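Local coordinates for protein alpha-fucosidase (Bifidobacterium bifidum, PDB 2EAB) that probably hydrolyses alpha-1,2-L-fucosidic linkages as a family 95 glycoside hydrolase, this chain being the calcium-binding catalytic part of a longer protein, at residues E77-G82 against N135-G140; G648-W653 against K704-Y709; G65-E70 against T151-Y156. One frame throughout, in Å; residues are numbered along the deposited sequence.

Interaction 1: residues E77-G82 against N135-G140. With CA (calcium ion), chain C.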
loop_
_atom_site.group_PDB
_atom_site.type_symbol
_atom_site.label_atom_id
_atom_site.label_comp_id
_atom_site.label_asym_id
_atom_site.label_seq_id
_atom_site.Cartn_x
_atom_site.Cartn_y
_atom_site.Cartn_z
ATOM N N GLU A 77 12.307 -6.835 -7.439
ATOM C CA GLU A 77 11.893 -5.559 -6.839
ATOM C C GLU A 77 12.907 -4.421 -6.954
ATOM O O GLU A 77 12.523 -3.255 -6.870
ATOM C CB GLU A 77 11.539 -5.761 -5.361
ATOM C CG GLU A 77 12.724 -6.270 -4.546
ATOM C CD GLU A 77 12.577 -6.156 -3.045
ATOM O OE1 GLU A 77 13.438 -6.752 -2.361
ATOM O OE2 GLU A 77 11.647 -5.480 -2.549
ATOM N N THR A 78 14.188 -4.751 -7.106
ATOM C CA THR A 78 15.223 -3.717 -7.115
ATOM C C THR A 78 15.703 -3.306 -8.503
ATOM O O THR A 78 16.651 -2.525 -8.609
ATOM C CB THR A 78 16.458 -4.094 -6.248
ATOM O OG1 THR A 78 17.175 -5.181 -6.851
ATOM C CG2 THR A 78 16.045 -4.478 -4.830
ATOM N N LEU A 79 15.057 -3.803 -9.560
ATOM C CA LEU A 79 15.483 -3.460 -10.918
ATOM C C LEU A 79 14.940 -2.085 -11.281
ATOM O O LEU A 79 13.889 -1.940 -11.907
ATOM C CB LEU A 79 15.080 -4.530 -11.937
ATOM C CG LEU A 79 15.861 -4.432 -13.256
ATOM C CD1 LEU A 79 17.312 -4.885 -13.080
ATOM C CD2 LEU A 79 15.192 -5.235 -14.343
ATOM N N TRP A 80 15.698 -1.078 -10.855
ATOM C CA TRP A 80 15.323 0.322 -10.919
ATOM C C TRP A 80 16.403 1.116 -11.649
ATOM O O TRP A 80 17.574 1.059 -11.274
ATOM C CB TRP A 80 15.213 0.861 -9.488
ATOM C CG TRP A 80 13.835 0.895 -8.905
ATOM C CD1 TRP A 80 13.188 -0.087 -8.202
ATOM C CD2 TRP A 80 12.951 2.009 -8.948
ATOM N NE1 TRP A 80 11.938 0.364 -7.815
ATOM C CE2 TRP A 80 11.773 1.649 -8.264
ATOM C CE3 TRP A 80 13.051 3.293 -9.499
ATOM C CZ2 TRP A 80 10.691 2.527 -8.131
ATOM C CZ3 TRP A 80 11.985 4.161 -9.368
ATOM C CH2 TRP A 80 10.818 3.772 -8.691
ATOM N N THR A 81 16.010 1.850 -12.686
ATOM C CA THR A 81 16.897 2.849 -13.274
ATOM C C THR A 81 16.874 4.119 -12.412
ATOM O O THR A 81 16.091 4.222 -11.471
ATOM C CB THR A 81 16.503 3.196 -14.720
ATOM O OG1 THR A 81 15.145 3.642 -14.739
ATOM C CG2 THR A 81 16.668 1.996 -15.652
ATOM N N GLY A 82 17.737 5.075 -12.744
ATOM C CA GLY A 82 17.882 6.312 -11.987
ATOM C C GLY A 82 18.956 6.226 -10.918
ATOM O O GLY A 82 19.661 5.221 -10.793
ATOM N N ASN A 135 12.889 4.730 -12.989
ATOM C CA ASN A 135 11.627 4.038 -12.783
ATOM C C ASN A 135 11.876 2.560 -12.540
ATOM O O ASN A 135 13.007 2.085 -12.672
ATOM C CB ASN A 135 10.633 4.286 -13.939
ATOM C CG ASN A 135 11.089 3.722 -15.294
ATOM O OD1 ASN A 135 12.238 3.318 -15.502
ATOM N ND2 ASN A 135 10.156 3.709 -16.232
ATOM N N TYR A 136 10.823 1.855 -12.147
ATOM C CA TYR A 136 10.850 0.413 -11.981
ATOM C C TYR A 136 10.718 -0.261 -13.338
ATOM O O TYR A 136 9.870 0.133 -14.139
ATOM C CB TYR A 136 9.668 0.005 -11.117
ATOM C CG TYR A 136 9.611 -1.460 -10.744
ATOM C CD1 TYR A 136 10.675 -2.073 -10.095
ATOM C CD2 TYR A 136 8.470 -2.219 -10.997
ATOM C CE1 TYR A 136 10.612 -3.407 -9.715
ATOM C CE2 TYR A 136 8.397 -3.561 -10.629
ATOM C CZ TYR A 136 9.471 -4.143 -9.984
ATOM O OH TYR A 136 9.411 -5.459 -9.587
ATOM N N LEU A 137 11.537 -1.284 -13.573
ATOM C CA LEU A 137 11.546 -2.019 -14.840
ATOM C C LEU A 137 10.965 -3.413 -14.716
ATOM O O LEU A 137 11.319 -4.149 -13.791
ATOM C CB LEU A 137 12.982 -2.220 -15.328
ATOM C CG LEU A 137 13.872 -1.031 -15.665
ATOM C CD1 LEU A 137 15.257 -1.492 -16.063
ATOM C CD2 LEU A 137 13.271 -0.193 -16.746
ATOM N N ASN A 138 10.135 -3.808 -15.683
ATOM C CA ASN A 138 9.933 -5.230 -15.924
ATOM C C ASN A 138 11.304 -5.836 -16.211
ATOM O O ASN A 138 12.055 -5.307 -17.033
ATOM C CB ASN A 138 9.002 -5.475 -17.107
ATOM C CG ASN A 138 9.067 -6.909 -17.601
ATOM O OD1 ASN A 138 8.639 -7.842 -16.911
ATOM N ND2 ASN A 138 9.632 -7.099 -18.781
ATOM N N TRP A 139 11.634 -6.934 -15.538
ATOM C CA TRP A 139 12.916 -7.598 -15.750
ATOM C C TRP A 139 12.922 -8.261 -17.129
ATOM O O TRP A 139 13.812 -8.005 -17.953
ATOM C CB TRP A 139 13.174 -8.618 -14.641
ATOM C CG TRP A 139 14.498 -9.322 -14.706
ATOM C CD1 TRP A 139 14.936 -10.171 -15.685
ATOM C CD2 TRP A 139 15.536 -9.269 -13.728
ATOM N NE1 TRP A 139 16.192 -10.634 -15.379
ATOM C CE2 TRP A 139 16.586 -10.094 -14.186
ATOM C CE3 TRP A 139 15.690 -8.590 -12.512
ATOM C CZ2 TRP A 139 17.768 -10.271 -13.466
ATOM C CZ3 TRP A 139 16.864 -8.767 -11.796
ATOM C CH2 TRP A 139 17.890 -9.600 -12.277
ATOM N N GLY A 140 11.916 -9.093 -17.377
ATOM C CA GLY A 140 11.769 -9.787 -18.647
ATOM C C GLY A 140 10.699 -10.846 -18.528
ATOM O O GLY A 140 9.667 -10.629 -17.878
HETATM CA CA CA C . 8.972 -5.427 -2.569
#
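Trp80 and Tyr136 face each other as the non-hydrogen-bonded pair of a single antiparallel beta bridge, their CA atoms 4.6 Å apart, in two loops of the N-terminal beta-sandwich, one leaving strand 69-76 and the other entering strand 140-145. Two backbone bonds flank the pair: Leu137 N donates to Leu79 O over 3.0 Å (N-H...O angle 160°), and Thr81 N donates to Asn135 O. The Trp80 indole lies against the opposite backbone. Its CB and CG pass Asn135 O; CD1 and NE1 then run beside the Tyr136 ring, NE1 standing 3.6 Å from Tyr136 CD1. CE2 and CZ2 meet Tyr136 CB, which makes a CH-pi contact 4.2 Å from the centre of the five-membered ring. On the benzo side CE3 sits 3.3 Å from Asn135 C and CZ3 beside Asn135 CA, while CH2, at the tip, comes near Tyr136 N. Thus one face of the indole holds the Asn135-Tyr136 peptide, and Glu77 O lies in plane at its edge. An alanine in place of Trp80 would probably open a gap over that peptide and leave Tyr136 CB and ring without their aromatic neighbour. Leu79, the centre of an inverse gamma turn, has CG anti to its backbone N (chi1 -162°), which sets CG beside Leu137 CD1; CD2 packs on Leu137 CB and Trp139 CE3. Hydroxyls and carboxylate tie the loops to the family 95 catalytic part: Tyr136 OH bonds Ile400 O, Thr81 OG1 bonds Asp407 O, and Glu77 OE1 bonds Gln392 N. Thr81 OG1 also accepts Asn135 N-H. Glu77 OE2 binds the calcium ion at 2.7 Å, alongside Ser386 O and Leu393 O.

Interaction 2: residues G648-W653 against K704-Y709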
loop_
_atom_site.group_PDB
_atom_site.type_symbol
_atom_site.label_atom_id
_atom_site.label_comp_id
_atom_site.label_asym_id
_atom_site.label_seq_id
_atom_site.Cartn_x
_atom_site.Cartn_y
_atom_site.Cartn_z
ATOM N N GLY A 648 -22.567 23.603 5.627
ATOM C CA GLY A 648 -22.449 22.475 6.556
ATOM C C GLY A 648 -21.353 21.489 6.176
ATOM O O GLY A 648 -21.376 20.336 6.609
ATOM N N GLN A 649 -20.399 21.957 5.373
ATOM C CA GLN A 649 -19.318 21.136 4.833
ATOM C C GLN A 649 -18.025 21.322 5.625
ATOM O O GLN A 649 -17.834 22.345 6.275
ATOM C CB GLN A 649 -19.086 21.511 3.360
ATOM C CG GLN A 649 -18.146 22.725 3.098
ATOM C CD GLN A 649 -18.746 24.102 3.404
ATOM O OE1 GLN A 649 -19.811 24.230 4.014
ATOM N NE2 GLN A 649 -18.046 25.142 2.971
ATOM N N ILE A 650 -17.130 20.337 5.557
ATOM C CA ILE A 650 -15.753 20.541 6.006
ATOM C C ILE A 650 -15.077 21.471 5.000
ATOM O O ILE A 650 -15.014 21.152 3.811
ATOM C CB ILE A 650 -14.961 19.208 6.064
ATOM C CG1 ILE A 650 -15.634 18.189 6.996
ATOM C CG2 ILE A 650 -13.502 19.459 6.449
ATOM C CD1 ILE A 650 -15.557 18.508 8.484
ATOM N N LYS A 651 -14.590 22.619 5.462
ATOM C CA LYS A 651 -13.891 23.538 4.560
ATOM C C LYS A 651 -12.620 22.896 4.018
ATOM O O LYS A 651 -11.892 22.221 4.754
ATOM C CB LYS A 651 -13.525 24.838 5.268
ATOM C CG LYS A 651 -14.702 25.717 5.639
ATOM C CD LYS A 651 -14.232 27.030 6.234
ATOM C CE LYS A 651 -15.401 27.814 6.808
ATOM N NZ LYS A 651 -14.987 29.154 7.289
ATOM N N GLU A 652 -12.353 23.119 2.734
ATOM C CA GLU A 652 -11.123 22.653 2.105
ATOM C C GLU A 652 -10.027 23.726 2.207
ATOM O O GLU A 652 -8.839 23.395 2.311
ATOM C CB GLU A 652 -11.397 22.216 0.658
ATOM C CG GLU A 652 -10.166 21.683 -0.078
ATOM C CD GLU A 652 -10.477 20.831 -1.303
ATOM O OE1 GLU A 652 -11.660 20.682 -1.680
ATOM O OE2 GLU A 652 -9.511 20.311 -1.902
ATOM N N TRP A 653 -10.442 24.995 2.208
ATOM C CA TRP A 653 -9.542 26.133 2.401
ATOM C C TRP A 653 -10.070 27.019 3.513
ATOM O O TRP A 653 -11.282 27.117 3.711
ATOM C CB TRP A 653 -9.421 26.965 1.124
ATOM C CG TRP A 653 -8.905 26.189 -0.036
ATOM C CD1 TRP A 653 -7.593 25.976 -0.368
ATOM C CD2 TRP A 653 -9.685 25.502 -1.014
ATOM N NE1 TRP A 653 -7.514 25.198 -1.499
ATOM C CE2 TRP A 653 -8.784 24.898 -1.919
ATOM C CE3 TRP A 653 -11.064 25.346 -1.222
ATOM C CZ2 TRP A 653 -9.218 24.142 -3.010
ATOM C CZ3 TRP A 653 -11.491 24.600 -2.305
ATOM C CH2 TRP A 653 -10.572 24.007 -3.187
ATOM N N LYS A 704 -19.839 13.922 6.315
ATOM C CA LYS A 704 -20.839 13.233 5.505
ATOM C C LYS A 704 -21.398 14.158 4.414
ATOM O O LYS A 704 -21.588 13.730 3.276
ATOM C CB LYS A 704 -21.965 12.684 6.385
ATOM C CG LYS A 704 -21.589 11.483 7.253
ATOM C CD LYS A 704 -22.786 11.105 8.125
ATOM C CE LYS A 704 -22.494 10.000 9.120
ATOM N NZ LYS A 704 -23.691 9.736 9.974
ATOM N N THR A 705 -21.638 15.419 4.764
ATOM C CA THR A 705 -22.093 16.416 3.792
ATOM C C THR A 705 -21.049 16.609 2.690
ATOM O O THR A 705 -21.378 16.589 1.503
ATOM C CB THR A 705 -22.426 17.738 4.490
ATOM O OG1 THR A 705 -23.547 17.523 5.354
ATOM C CG2 THR A 705 -22.777 18.835 3.487
ATOM N N SER A 706 -19.787 16.762 3.090
ATOM C CA SER A 706 -18.689 16.872 2.129
ATOM C C SER A 706 -18.613 15.662 1.204
ATOM O O SER A 706 -18.454 15.817 -0.012
ATOM C CB SER A 706 -17.357 17.055 2.855
ATOM O OG SER A 706 -17.272 18.343 3.431
ATOM N N LEU A 707 -18.709 14.463 1.779
ATOM C CA LEU A 707 -18.688 13.228 1.004
ATOM C C LEU A 707 -19.842 13.143 0.014
ATOM O O LEU A 707 -19.650 12.716 -1.122
ATOM C CB LEU A 707 -18.721 12.009 1.925
ATOM C CG LEU A 707 -17.440 11.657 2.680
ATOM C CD1 LEU A 707 -17.745 10.618 3.734
ATOM C CD2 LEU A 707 -16.354 11.155 1.739
ATOM N N ARG A 708 -21.039 13.540 0.445
ATOM C CA ARG A 708 -22.211 13.475 -0.428
ATOM C C ARG A 708 -22.029 14.348 -1.666
ATOM O O ARG A 708 -22.297 13.899 -2.783
ATOM C CB ARG A 708 -23.501 13.839 0.315
ATOM C CG ARG A 708 -23.988 12.758 1.279
ATOM C CD ARG A 708 -25.433 12.986 1.722
ATOM N NE ARG A 708 -25.660 14.335 2.238
ATOM C CZ ARG A 708 -25.477 14.711 3.501
ATOM N NH1 ARG A 708 -25.057 13.842 4.412
ATOM N NH2 ARG A 708 -25.718 15.968 3.856
ATOM N N TYR A 709 -21.563 15.580 -1.475
ATOM C CA TYR A 709 -21.301 16.456 -2.612
ATOM C C TYR A 709 -20.254 15.867 -3.556
ATOM O O TYR A 709 -20.397 15.948 -4.776
ATOM C CB TYR A 709 -20.861 17.842 -2.154
ATOM C CG TYR A 709 -21.984 18.759 -1.722
ATOM C CD1 TYR A 709 -22.899 19.265 -2.650
ATOM C CD2 TYR A 709 -22.109 19.150 -0.392
ATOM C CE1 TYR A 709 -23.927 20.123 -2.254
ATOM C CE2 TYR A 709 -23.129 20.008 0.013
ATOM C CZ TYR A 709 -24.035 20.492 -0.921
ATOM O OH TYR A 709 -25.046 21.341 -0.527
HETATM O O HOH W 1 -24.483 19.626 6.797
HETATM O O HOH W 2 -16.408 19.643 1.206
#
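Ser706 turns its side chain toward the loop, where OG accepts Ile650 N-H at 2.9 Å with a bent N-H...O angle of 139°. The torsion that sets OG anti to its own carbonyl carbon (chi1 -71°) brings it to Ile650; Ile650 CB, 3.6 Å away, and Gln649 CB border the same oxygen. A water 2.7 Å from Ser706 OG gives a weak bond to Ile650 O, so the loop residue is reached at both its N-H and its carbonyl. One residue earlier on the helix, Thr705 presents a mixed surface to Gly648. Its CB and CG2 press on Gly648 O, with CB 3.5 Å from that oxygen. Thr705 OG1 bonds Asp701 O of its own helix and a second water, which donates to Gly648 O. The Gln649 side chain leads off the other way, to Glu656 and Gly657. Glu652, further along the loop, reaches helix 697-711 again by a salt bridge to Arg710. Such a loop, laid against a helix by a serine hydroxyl, with two water bridges, one of them weak, belongs here to the largely helical family 95 catalytic domain, whose clan is built on the (alpha/alpha)6 barrel.

Interaction 3: residues G65-E70 against T151-Y156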
loop_
_atom_site.group_PDB
_atom_site.type_symbol
_atom_site.label_atom_id
_atom_site.label_comp_id
_atom_site.label_asym_id
_atom_site.label_seq_id
_atom_site.Cartn_x
_atom_site.Cartn_y
_atom_site.Cartn_z
ATOM N N GLY A 65 -0.225 -19.046 -18.707
ATOM C CA GLY A 65 -0.863 -20.353 -18.870
ATOM C C GLY A 65 -1.129 -20.725 -20.317
ATOM O O GLY A 65 -2.111 -21.411 -20.617
ATOM N N GLU A 66 -0.262 -20.271 -21.220
ATOM C CA GLU A 66 -0.405 -20.608 -22.635
ATOM C C GLU A 66 -0.102 -22.078 -22.874
ATOM O O GLU A 66 0.719 -22.671 -22.183
ATOM C CB GLU A 66 0.480 -19.717 -23.506
ATOM C CG GLU A 66 0.215 -18.219 -23.335
ATOM C CD GLU A 66 -1.223 -17.831 -23.622
ATOM O OE1 GLU A 66 -1.796 -18.347 -24.607
ATOM O OE2 GLU A 66 -1.786 -17.011 -22.861
ATOM N N VAL A 67 -0.774 -22.661 -23.862
ATOM C CA VAL A 67 -0.663 -24.096 -24.121
ATOM C C VAL A 67 0.739 -24.484 -24.602
ATOM O O VAL A 67 1.401 -25.320 -23.984
ATOM C CB VAL A 67 -1.755 -24.590 -25.108
ATOM C CG1 VAL A 67 -1.476 -26.019 -25.569
ATOM C CG2 VAL A 67 -3.132 -24.508 -24.465
ATOM N N SER A 68 1.194 -23.869 -25.692
ATOM C CA SER A 68 2.469 -24.251 -26.293
ATOM C C SER A 68 3.628 -23.356 -25.855
ATOM O O SER A 68 4.595 -23.839 -25.273
ATOM C CB SER A 68 2.365 -24.302 -27.818
ATOM O OG SER A 68 3.549 -24.845 -28.375
ATOM N N ARG A 69 3.542 -22.060 -26.142
ATOM C CA ARG A 69 4.603 -21.148 -25.722
ATOM C C ARG A 69 4.199 -20.486 -24.413
ATOM O O ARG A 69 3.677 -19.367 -24.384
ATOM C CB ARG A 69 4.955 -20.127 -26.810
ATOM C CG ARG A 69 6.202 -19.306 -26.485
ATOM C CD ARG A 69 6.800 -18.674 -27.728
ATOM N NE ARG A 69 7.732 -17.589 -27.412
ATOM C CZ ARG A 69 9.028 -17.745 -27.150
ATOM N NH1 ARG A 69 9.585 -18.951 -27.145
ATOM N NH2 ARG A 69 9.775 -16.679 -26.886
ATOM N N GLU A 70 4.425 -21.222 -23.333
ATOM C CA GLU A 70 4.115 -20.744 -22.000
ATOM C C GLU A 70 5.007 -19.559 -21.639
ATOM O O GLU A 70 6.169 -19.484 -22.055
ATOM C CB GLU A 70 4.248 -21.883 -20.986
ATOM C CG GLU A 70 4.141 -21.478 -19.513
ATOM C CD GLU A 70 2.754 -20.987 -19.089
ATOM O OE1 GLU A 70 2.233 -20.025 -19.689
ATOM O OE2 GLU A 70 2.199 -21.558 -18.123
ATOM N N THR A 151 -2.698 -26.212 -31.036
ATOM C CA THR A 151 -2.972 -25.677 -29.698
ATOM C C THR A 151 -4.228 -26.290 -29.066
ATOM O O THR A 151 -4.563 -25.993 -27.914
ATOM C CB THR A 151 -3.138 -24.135 -29.733
ATOM O OG1 THR A 151 -2.554 -23.602 -30.928
ATOM C CG2 THR A 151 -2.480 -23.496 -28.524
ATOM N N THR A 152 -4.913 -27.148 -29.822
ATOM C CA THR A 152 -6.185 -27.733 -29.394
ATOM C C THR A 152 -6.020 -28.606 -28.156
ATOM O O THR A 152 -5.203 -29.530 -28.132
ATOM C CB THR A 152 -6.851 -28.541 -30.532
ATOM O OG1 THR A 152 -6.910 -27.737 -31.716
ATOM C CG2 THR A 152 -8.270 -28.962 -30.145
ATOM N N VAL A 153 -6.799 -28.287 -27.124
ATOM C CA VAL A 153 -6.757 -29.014 -25.860
ATOM C C VAL A 153 -8.154 -29.233 -25.279
ATOM O O VAL A 153 -9.129 -28.619 -25.717
ATOM C CB VAL A 153 -5.877 -28.293 -24.792
ATOM C CG1 VAL A 153 -4.409 -28.285 -25.201
ATOM C CG2 VAL A 153 -6.382 -26.875 -24.518
ATOM N N THR A 154 -8.230 -30.130 -24.302
ATOM C CA THR A 154 -9.416 -30.288 -23.467
ATOM C C THR A 154 -8.982 -30.282 -22.005
ATOM O O THR A 154 -7.784 -30.334 -21.706
ATOM C CB THR A 154 -10.179 -31.600 -23.766
ATOM O OG1 THR A 154 -9.299 -32.716 -23.593
ATOM C CG2 THR A 154 -10.752 -31.600 -25.182
ATOM N N GLU A 155 -9.960 -30.216 -21.103
ATOM C CA GLU A 155 -9.721 -30.248 -19.654
ATOM C C GLU A 155 -8.738 -29.168 -19.192
ATOM O O GLU A 155 -7.958 -29.376 -18.255
ATOM C CB GLU A 155 -9.274 -31.646 -19.208
ATOM C CG GLU A 155 -10.348 -32.708 -19.433
ATOM C CD GLU A 155 -9.849 -34.134 -19.287
ATOM O OE1 GLU A 155 -8.842 -34.366 -18.587
ATOM O OE2 GLU A 155 -10.481 -35.034 -19.877
ATOM N N TYR A 156 -8.786 -28.020 -19.864
ATOM C CA TYR A 156 -7.917 -26.902 -19.519
ATOM C C TYR A 156 -8.401 -26.172 -18.279
ATOM O O TYR A 156 -9.573 -25.820 -18.178
ATOM C CB TYR A 156 -7.785 -25.899 -20.672
ATOM C CG TYR A 156 -6.827 -24.781 -20.326
ATOM C CD1 TYR A 156 -5.514 -24.796 -20.783
ATOM C CD2 TYR A 156 -7.223 -23.726 -19.501
ATOM C CE1 TYR A 156 -4.626 -23.780 -20.440
ATOM C CE2 TYR A 156 -6.344 -22.715 -19.149
ATOM C CZ TYR A 156 -5.053 -22.745 -19.620
ATOM O OH TYR A 156 -4.203 -21.722 -19.258
#
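Tyr156 reaches across to Gly65 and donates its phenol hydrogen to the glycine carbonyl, a short bond of 2.5 Å between Tyr156 OH and Gly65 O. Gly65 O lies at the edge of the Tyr156 ring, in its plane, and the hydroxyl meets the carbonyl at a C=O...O angle of 127°, tilted a little from the carbonyl plane. Tyr156 CG stands anti to its backbone N (chi1 -177°), on a side chain that leaves the backbone toward segment 65-70. A side chain at Gly65 would probably collide with the phenol, since a modelled CB would fall 2.7 Å from Tyr156 OH. Close packing continues at Val67: its CG1 touches Val153 CG1 at 3.7 Å, the two valines sliding past each other in opposite directions. The contact links the two sheets of the N-terminal beta-sandwich, the turn of the hairpin 59-63/69-76 on one hand and the lead-in to strand 156-161, with its corner at Glu155, on the other. Phe171 backs Val153 and Tyr156 from strand 166-173. Within the hairpin turn, Glu66 N donates to Glu70 OE1 at 2.9 Å, while Glu70 OE2 pairs with Arg180 on strand 176-185, in the sheet that also holds strand 156-161. Val67 CG2 and Tyr156 CE1 meet more loosely, at 4.4 Å. The solvent side is at Thr151, an exposed residue whose CG2 still touches Val67 CB at 3.7 Å.

Interactions 1 and 3 both belong to the N-terminal beta-sandwich and sit near the two ends of strand 69-76, their nearest atoms about 10 Å apart; along the chain, interaction 1 falls between the segments of interaction 3. Interaction 1 is fully buried, and it mixes backbone bonding, aromatic cover and a metal ligand where the sandwich meets the catalytic part. Interaction 3 is partly open to solvent and joins sheet to sheet by valines and one phenol bond. Interaction 2, also largely buried, lies in the catalytic domain, across the chain's centre from interaction 1, with centres 41 Å apart. Its small interface is largely polar, relying on hydroxyls and waters rather than apolar side chains.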